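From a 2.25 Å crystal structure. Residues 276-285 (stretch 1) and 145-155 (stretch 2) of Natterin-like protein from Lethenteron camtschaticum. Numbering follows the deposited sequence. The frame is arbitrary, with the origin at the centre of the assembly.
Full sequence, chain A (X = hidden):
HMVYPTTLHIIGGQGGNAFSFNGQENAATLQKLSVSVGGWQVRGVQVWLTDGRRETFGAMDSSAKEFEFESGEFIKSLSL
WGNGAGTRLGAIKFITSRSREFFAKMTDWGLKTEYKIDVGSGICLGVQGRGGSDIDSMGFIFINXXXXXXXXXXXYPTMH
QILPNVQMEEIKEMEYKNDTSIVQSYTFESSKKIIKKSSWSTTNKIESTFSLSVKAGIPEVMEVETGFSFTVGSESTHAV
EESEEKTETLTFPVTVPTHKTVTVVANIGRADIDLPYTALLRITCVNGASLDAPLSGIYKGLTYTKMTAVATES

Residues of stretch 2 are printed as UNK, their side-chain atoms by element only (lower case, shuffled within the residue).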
ATOM      1  N   PRO A 276       5.670  18.372 -11.875  1.00 41.30           N
ATOM      2  CA  PRO A 276       4.778  17.944 -12.960  1.00 40.54           C
ATOM      3  C   PRO A 276       5.353  16.773 -13.753  1.00 37.35           C
ATOM      4  O   PRO A 276       6.584  16.635 -13.848  1.00 35.41           O
ATOM      5  CB  PRO A 276       4.657  19.208 -13.859  1.00 42.22           C
ATOM      6  CG  PRO A 276       5.893  20.014 -13.531  1.00 43.82           C
ATOM      7  CD  PRO A 276       6.165  19.749 -12.069  1.00 42.57           C
ATOM      8  N   TYR A 277       4.470  15.924 -14.297  1.00 29.96           N
ATOM      9  CA  TYR A 277       4.924  14.808 -15.154  1.00 31.80           C
ATOM     10  C   TYR A 277       4.073  14.695 -16.398  1.00 31.30           C
ATOM     11  O   TYR A 277       2.924  15.096 -16.412  1.00 35.54           O
ATOM     12  CB  TYR A 277       4.905  13.447 -14.392  1.00 32.17           C
ATOM     13  CG  TYR A 277       3.547  12.804 -14.281  1.00 29.21           C
ATOM     14  CD1 TYR A 277       3.012  12.052 -15.329  1.00 30.16           C
ATOM     15  CD2 TYR A 277       2.770  12.988 -13.159  1.00 31.97           C
ATOM     16  CE1 TYR A 277       1.756  11.468 -15.239  1.00 30.35           C
ATOM     17  CE2 TYR A 277       1.519  12.398 -13.045  1.00 31.83           C
ATOM     18  CZ  TYR A 277       1.015  11.644 -14.096  1.00 32.03           C
ATOM     19  OH  TYR A 277      -0.238  11.098 -13.967  1.00 28.04           O
ATOM     20  N   THR A 278       4.648  14.115 -17.434  1.00 31.13           N
ATOM     21  CA  THR A 278       3.907  13.708 -18.619  1.00 32.86           C
ATOM     22  C   THR A 278       4.187  12.220 -18.797  1.00 34.34           C
ATOM     23  O   THR A 278       5.234  11.724 -18.334  1.00 34.66           O
ATOM     24  CB  THR A 278       4.325  14.458 -19.902  1.00 33.51           C
ATOM     25  OG1 THR A 278       5.685  14.165 -20.185  1.00 35.82           O
ATOM     26  CG2 THR A 278       4.162  15.982 -19.758  1.00 34.56           C
ATOM     27  N   ALA A 279       3.254  11.511 -19.432  1.00 33.06           N
ATOM     28  CA  ALA A 279       3.401  10.083 -19.620  1.00 34.08           C
ATOM     29  C   ALA A 279       2.408   9.576 -20.655  1.00 34.55           C
ATOM     30  O   ALA A 279       1.602  10.321 -21.177  1.00 32.66           O
ATOM     31  CB  ALA A 279       3.178   9.338 -18.283  1.00 37.21           C
ATOM     32  N   LEU A 280       2.471   8.285 -20.942  1.00 35.16           N
ATOM     33  CA  LEU A 280       1.557   7.656 -21.872  1.00 33.85           C
ATOM     34  C   LEU A 280       0.867   6.471 -21.176  1.00 33.69           C
ATOM     35  O   LEU A 280       1.520   5.577 -20.617  1.00 32.38           O
ATOM     36  CB  LEU A 280       2.357   7.208 -23.087  1.00 37.27           C
ATOM     37  CG  LEU A 280       1.550   6.509 -24.190  1.00 45.15           C
ATOM     38  CD1 LEU A 280       0.552   7.495 -24.808  1.00 49.15           C
ATOM     39  CD2 LEU A 280       2.408   5.873 -25.266  1.00 47.53           C
ATOM     40  N   LEU A 281      -0.447   6.457 -21.231  1.00 32.61           N
ATOM     41  CA  LEU A 281      -1.197   5.284 -20.797  1.00 33.37           C
ATOM     42  C   LEU A 281      -1.395   4.369 -21.990  1.00 34.60           C
ATOM     43  O   LEU A 281      -1.985   4.764 -22.999  1.00 39.64           O
ATOM     44  CB  LEU A 281      -2.543   5.692 -20.211  1.00 34.89           C
ATOM     45  CG  LEU A 281      -3.504   4.519 -19.933  1.00 34.60           C
ATOM     46  CD1 LEU A 281      -2.932   3.636 -18.866  1.00 33.52           C
ATOM     47  CD2 LEU A 281      -4.845   5.037 -19.483  1.00 36.03           C
ATOM     48  N   ARG A 282      -0.870   3.162 -21.916  1.00 33.00           N
ATOM     49  CA  ARG A 282      -1.114   2.185 -22.955  1.00 31.61           C
ATOM     50  C   ARG A 282      -1.951   1.033 -22.412  1.00 30.86           C
ATOM     51  O   ARG A 282      -1.527   0.309 -21.505  1.00 32.13           O
ATOM     52  CB  ARG A 282       0.184   1.631 -23.512  1.00 31.65           C
ATOM     53  CG  ARG A 282      -0.029   0.512 -24.517  1.00 35.31           C
ATOM     54  CD  ARG A 282       1.192   0.265 -25.377  1.00 38.04           C
ATOM     55  NE  ARG A 282       1.402   1.396 -26.279  1.00 42.98           N
ATOM     56  CZ  ARG A 282       2.578   1.736 -26.799  1.00 46.51           C
ATOM     57  NH1 ARG A 282       3.686   1.064 -26.514  1.00 53.31           N
ATOM     58  NH2 ARG A 282       2.647   2.758 -27.627  1.00 50.74           N
ATOM     59  N   ILE A 283      -3.106   0.840 -23.023  1.00 29.13           N
ATOM     60  CA  ILE A 283      -3.977  -0.264 -22.705  1.00 27.75           C
ATOM     61  C   ILE A 283      -3.827  -1.296 -23.801  1.00 27.23           C
ATOM     62  O   ILE A 283      -4.120  -1.027 -24.945  1.00 27.06           O
ATOM     63  CB  ILE A 283      -5.437   0.192 -22.628  1.00 28.40           C
ATOM     64  CG1 ILE A 283      -5.573   1.207 -21.487  1.00 28.40           C
ATOM     65  CG2 ILE A 283      -6.377  -1.006 -22.434  1.00 32.18           C
ATOM     66  CD1 ILE A 283      -6.906   1.920 -21.440  1.00 29.53           C
ATOM     67  N   THR A 284      -3.404  -2.489 -23.423  1.00 26.70           N
ATOM     68  CA  THR A 284      -3.230  -3.564 -24.357  1.00 27.31           C
ATOM     69  C   THR A 284      -4.325  -4.579 -24.156  1.00 28.01           C
ATOM     70  O   THR A 284      -4.546  -5.076 -23.039  1.00 28.73           O
ATOM     71  CB  THR A 284      -1.843  -4.210 -24.170  1.00 28.94           C
ATOM     72  OG1 THR A 284      -0.839  -3.178 -24.300  1.00 30.72           O
ATOM     73  CG2 THR A 284      -1.591  -5.331 -25.181  1.00 28.94           C
ATOM     74  N   CYS A 285      -5.000  -4.900 -25.261  1.00 27.83           N
ATOM     75  CA  CYS A 285      -6.087  -5.863 -25.239  1.00 27.56           C
ATOM     76  C   CYS A 285      -5.590  -7.296 -25.391  1.00 29.06           C
ATOM     77  O   CYS A 285      -4.520  -7.536 -25.950  1.00 29.56           O
ATOM     78  CB  CYS A 285      -7.067  -5.559 -26.378  1.00 25.16           C
ATOM     79  SG  CYS A 285      -7.872  -3.978 -26.232  1.00 28.53           S
ATOM     80  N   UNK A 145     -11.572  -6.942 -24.454  1.00 23.86           N
ATOM     81  CA  UNK A 145     -11.055  -7.518 -23.259  1.00 24.12           C
ATOM     82  C   UNK A 145      -9.569  -7.091 -23.059  1.00 27.46           C
ATOM     83  O   UNK A 145      -8.774  -7.137 -24.009  1.00 23.88           O
ATOM     84  c   UNK A 145     -11.152  -9.011 -23.287  1.00 25.98           C
ATOM     85  N   UNK A 146      -9.251  -6.671 -21.830  1.00 22.75           N
ATOM     86  CA  UNK A 146      -8.004  -6.026 -21.525  1.00 23.99           C
ATOM     87  C   UNK A 146      -7.000  -6.998 -20.912  1.00 26.80           C
ATOM     88  O   UNK A 146      -7.346  -7.781 -20.014  1.00 26.71           O
ATOM     89  c   UNK A 146      -8.994  -3.763 -21.288  1.00 25.58           C
ATOM     90  c   UNK A 146      -8.217  -4.863 -20.559  1.00 23.07           C
ATOM     91  c   UNK A 146      -6.898  -4.318 -20.024  1.00 23.25           C
ATOM     92  c   UNK A 146      -9.505  -2.645 -20.367  1.00 26.98           C
ATOM     93  N   UNK A 147      -5.760  -6.929 -21.412  1.00 27.86           N
ATOM     94  CA  UNK A 147      -4.642  -7.686 -20.868  1.00 28.34           C
ATOM     95  C   UNK A 147      -3.880  -6.834 -19.863  1.00 27.54           C
ATOM     96  O   UNK A 147      -3.539  -7.314 -18.798  1.00 24.53           O
ATOM     97  c   UNK A 147      -3.689  -8.113 -21.963  1.00 32.77           C
ATOM     98  c   UNK A 147      -0.334 -10.041 -21.794  1.00 59.93           C
ATOM     99  n   UNK A 147       0.647 -10.680 -22.727  1.00 64.77           N
ATOM    100  c   UNK A 147      -2.455  -8.835 -21.423  1.00 42.70           C
ATOM    101  c   UNK A 147      -1.556  -9.439 -22.490  1.00 49.18           C
ATOM    102  N   UNK A 148      -3.568  -5.592 -20.217  1.00 29.65           N
ATOM    103  CA  UNK A 148      -2.823  -4.704 -19.289  1.00 29.93           C
ATOM    104  C   UNK A 148      -3.072  -3.227 -19.526  1.00 27.75           C
ATOM    105  O   UNK A 148      -3.462  -2.813 -20.603  1.00 29.17           O
ATOM    106  c   UNK A 148      -1.313  -4.959 -19.395  1.00 30.07           C
ATOM    107  o   UNK A 148      -0.800  -4.625 -20.714  1.00 30.06           O
ATOM    108  N   UNK A 149      -2.789  -2.447 -18.504  1.00 30.16           N
ATOM    109  CA  UNK A 149      -2.943  -0.994 -18.531  1.00 31.65           C
ATOM    110  C   UNK A 149      -1.749  -0.405 -17.837  1.00 30.46           C
ATOM    111  O   UNK A 149      -1.612  -0.516 -16.614  1.00 25.76           O
ATOM    112  c   UNK A 149      -4.204  -0.576 -17.784  1.00 32.68           C
ATOM    113  o   UNK A 149      -5.335  -1.048 -18.466  1.00 44.56           O
ATOM    114  N   UNK A 150      -0.877   0.211 -18.615  1.00 33.13           N
ATOM    115  CA  UNK A 150       0.460   0.540 -18.129  1.00 33.44           C
ATOM    116  C   UNK A 150       0.818   1.957 -18.502  1.00 36.12           C
ATOM    117  O   UNK A 150       0.740   2.361 -19.664  1.00 35.52           O
ATOM    118  c   UNK A 150       1.541  -0.393 -18.697  1.00 34.65           C
ATOM    119  c   UNK A 150       1.231  -1.852 -18.430  1.00 36.32           C
ATOM    120  c   UNK A 150       2.866  -0.089 -18.018  1.00 39.55           C
ATOM    121  N   UNK A 151       1.213   2.715 -17.498  1.00 32.65           N
ATOM    122  CA  UNK A 151       1.666   4.073 -17.691  1.00 31.40           C
ATOM    123  C   UNK A 151       3.186   3.997 -17.911  1.00 33.25           C
ATOM    124  O   UNK A 151       3.904   3.386 -17.136  1.00 33.52           O
ATOM    125  c   UNK A 151      -0.152   5.103 -16.350  1.00 30.92           C
ATOM    126  c   UNK A 151       2.047   6.273 -16.606  1.00 32.48           C
ATOM    127  c   UNK A 151       1.355   4.925 -16.480  1.00 31.52           C
ATOM    128  c   UNK A 151      -0.591   5.757 -15.066  1.00 31.67           C
ATOM    129  N   UNK A 152       3.653   4.607 -18.981  1.00 32.72           N
ATOM    130  CA  UNK A 152       5.043   4.498 -19.399  1.00 35.99           C
ATOM    131  C   UNK A 152       5.512   5.807 -20.022  1.00 36.77           C
ATOM    132  O   UNK A 152       4.786   6.798 -19.995  1.00 32.60           O
ATOM    133  n   UNK A 152       4.834   1.761 -23.432  1.00 42.35           N
ATOM    134  c   UNK A 152       5.219   3.318 -20.358  1.00 38.41           C
ATOM    135  c   UNK A 152       4.246   2.034 -22.286  1.00 45.67           C
ATOM    136  c   UNK A 152       4.541   3.429 -21.695  1.00 41.13           C
ATOM    137  o   UNK A 152       3.485   1.219 -21.717  1.00 46.02           O
ATOM    138  N   UNK A 153       6.732   5.801 -20.570  1.00 42.17           N
ATOM    139  CA  UNK A 153       7.403   7.019 -21.076  1.00 43.41           C
ATOM    140  C   UNK A 153       7.259   8.191 -20.099  1.00 41.63           C
ATOM    141  O   UNK A 153       6.827   9.284 -20.477  1.00 38.81           O
ATOM    142  o   UNK A 153       7.906   5.484 -23.445  1.00 63.88           O
ATOM    143  c   UNK A 153       6.857   7.438 -22.458  1.00 48.98           C
ATOM    144  c   UNK A 153       6.977   6.329 -23.506  1.00 56.37           C
ATOM    145  o   UNK A 153       6.139   6.317 -24.416  1.00 59.43           O
ATOM    146  N   UNK A 154       7.602   7.935 -18.839  1.00 39.33           N
ATOM    147  CA  UNK A 154       7.460   8.916 -17.764  1.00 43.58           C
ATOM    148  C   UNK A 154       8.521  10.016 -17.901  1.00 40.27           C
ATOM    149  O   UNK A 154       9.681   9.728 -18.060  1.00 38.53           O
ATOM    150  c   UNK A 154       7.397   9.194 -15.208  1.00 40.55           C
ATOM    151  s   UNK A 154       5.747   9.907 -15.129  1.00 35.92           S
ATOM    152  c   UNK A 154       7.583   8.243 -16.388  1.00 41.77           C
ATOM    153  c   UNK A 154       4.719   8.449 -14.880  1.00 39.07           C
ATOM    154  N   UNK A 155       8.087  11.270 -17.829  1.00 42.33           N
ATOM    155  CA  UNK A 155       8.985  12.419 -17.948  1.00 40.13           C
ATOM    156  C   UNK A 155       8.613  13.463 -16.926  1.00 36.12           C
ATOM    157  O   UNK A 155       7.449  13.672 -16.651  1.00 38.50           O
ATOM    158  c   UNK A 155       9.572  12.201 -20.405  1.00 47.77           C
ATOM    159  n   UNK A 155       9.448  10.641 -23.275  1.00 63.69           N
ATOM    160  c   UNK A 155       9.186  12.657 -21.808  1.00 51.53           C
ATOM    161  c   UNK A 155       9.987  11.976 -22.901  1.00 58.23           C
ATOM    162  c   UNK A 155       8.923  13.050 -19.351  1.00 41.24           C
TER
HETATM  163  O   HOH W   1      -0.265  -2.225 -21.945  1.00 30.95           O

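Position 145 carries one carbon, its CB, pointing away from stretch 1; its backbone O lies 3.2 Å from Cys 285 CA. A lone carbon makes it Ala 145.

Position 146 has four carbons, forked at the first, one arm two carbons long, touching Ile 283: Ile 146. Its CG1 sits 4.0 Å from Ile 283 CG2.

Position 147 shows four carbons in a row ending in nitrogen, leading away from stretch 1, while its backbone N donates to Thr 284 O at 2.7 Å: Lys 147.

Position 148 has one carbon, then one oxygen, beside Thr 284. Without a second carbon on CB this is Ser 148. Its OG is 3.6 Å from Thr 284 CB, and one water joins Ser 148 OG (2.7 Å), Thr 284 OG1 (2.6 Å) and Arg 282 O (2.9 Å), donating to the last.

Position 149 repeats the pattern, one carbon and one oxygen, but on the buried face against Ile 283: Ser 149, with OG 3.8 Å from Ile 283 CG1.

Position 150 has three carbons, the first carrying the other two, on the face of Leu 280, Arg 282 and Thr 284: Val 150. Its N donates to Arg 282 O (3.0 Å), and Arg 282 N to Val 150 O (2.9 Å).

Position 151 has four carbons, forked at the first, one arm longer, packed against Ala 279 and Leu 281: Ile 151. Its CG2 is 3.7 Å from Ala 279 CB, its CG1 4.0 Å from Leu 281 CD1.

Position 152 has three carbons, the third carrying an oxygen and a nitrogen, reaching Arg 282: Gln 152. NE2 approaches Arg 282 NH1 at 3.4 Å, but both are donors, so no hydrogen bond forms.

Position 153 has two carbons, the second carrying two oxygens, near Leu 280: Asp 153, at a corner with positive phi. Its OD2 lies 3.9 Å from Leu 280 CD2.

Position 154 is an unbranched run of two carbons, sulfur and carbon, against Tyr 277 and Ala 279: Met 154. Its SD lies 3.5 Å from Tyr 277 CD1, oblique to the ring, and its CE 3.8 Å from Ala 279 CB.

Position 155 has four carbons in a row and a nitrogen; its CB is 3.5 Å from Thr 278 OG1, while the amine end leads away: Lys 155.

The rule is an antiparallel ladder with paired backbone bonds, interrupted by two one-residue bulges at the corners. Between them, side chains alternate: Ser 149 and Ile 151 join Leu 281 and Ile 283 on the buried face; Ser 148, Val 150 and Gln 152 share the more open one.

Stretch 2 145-155: AIKSSVIQDMK
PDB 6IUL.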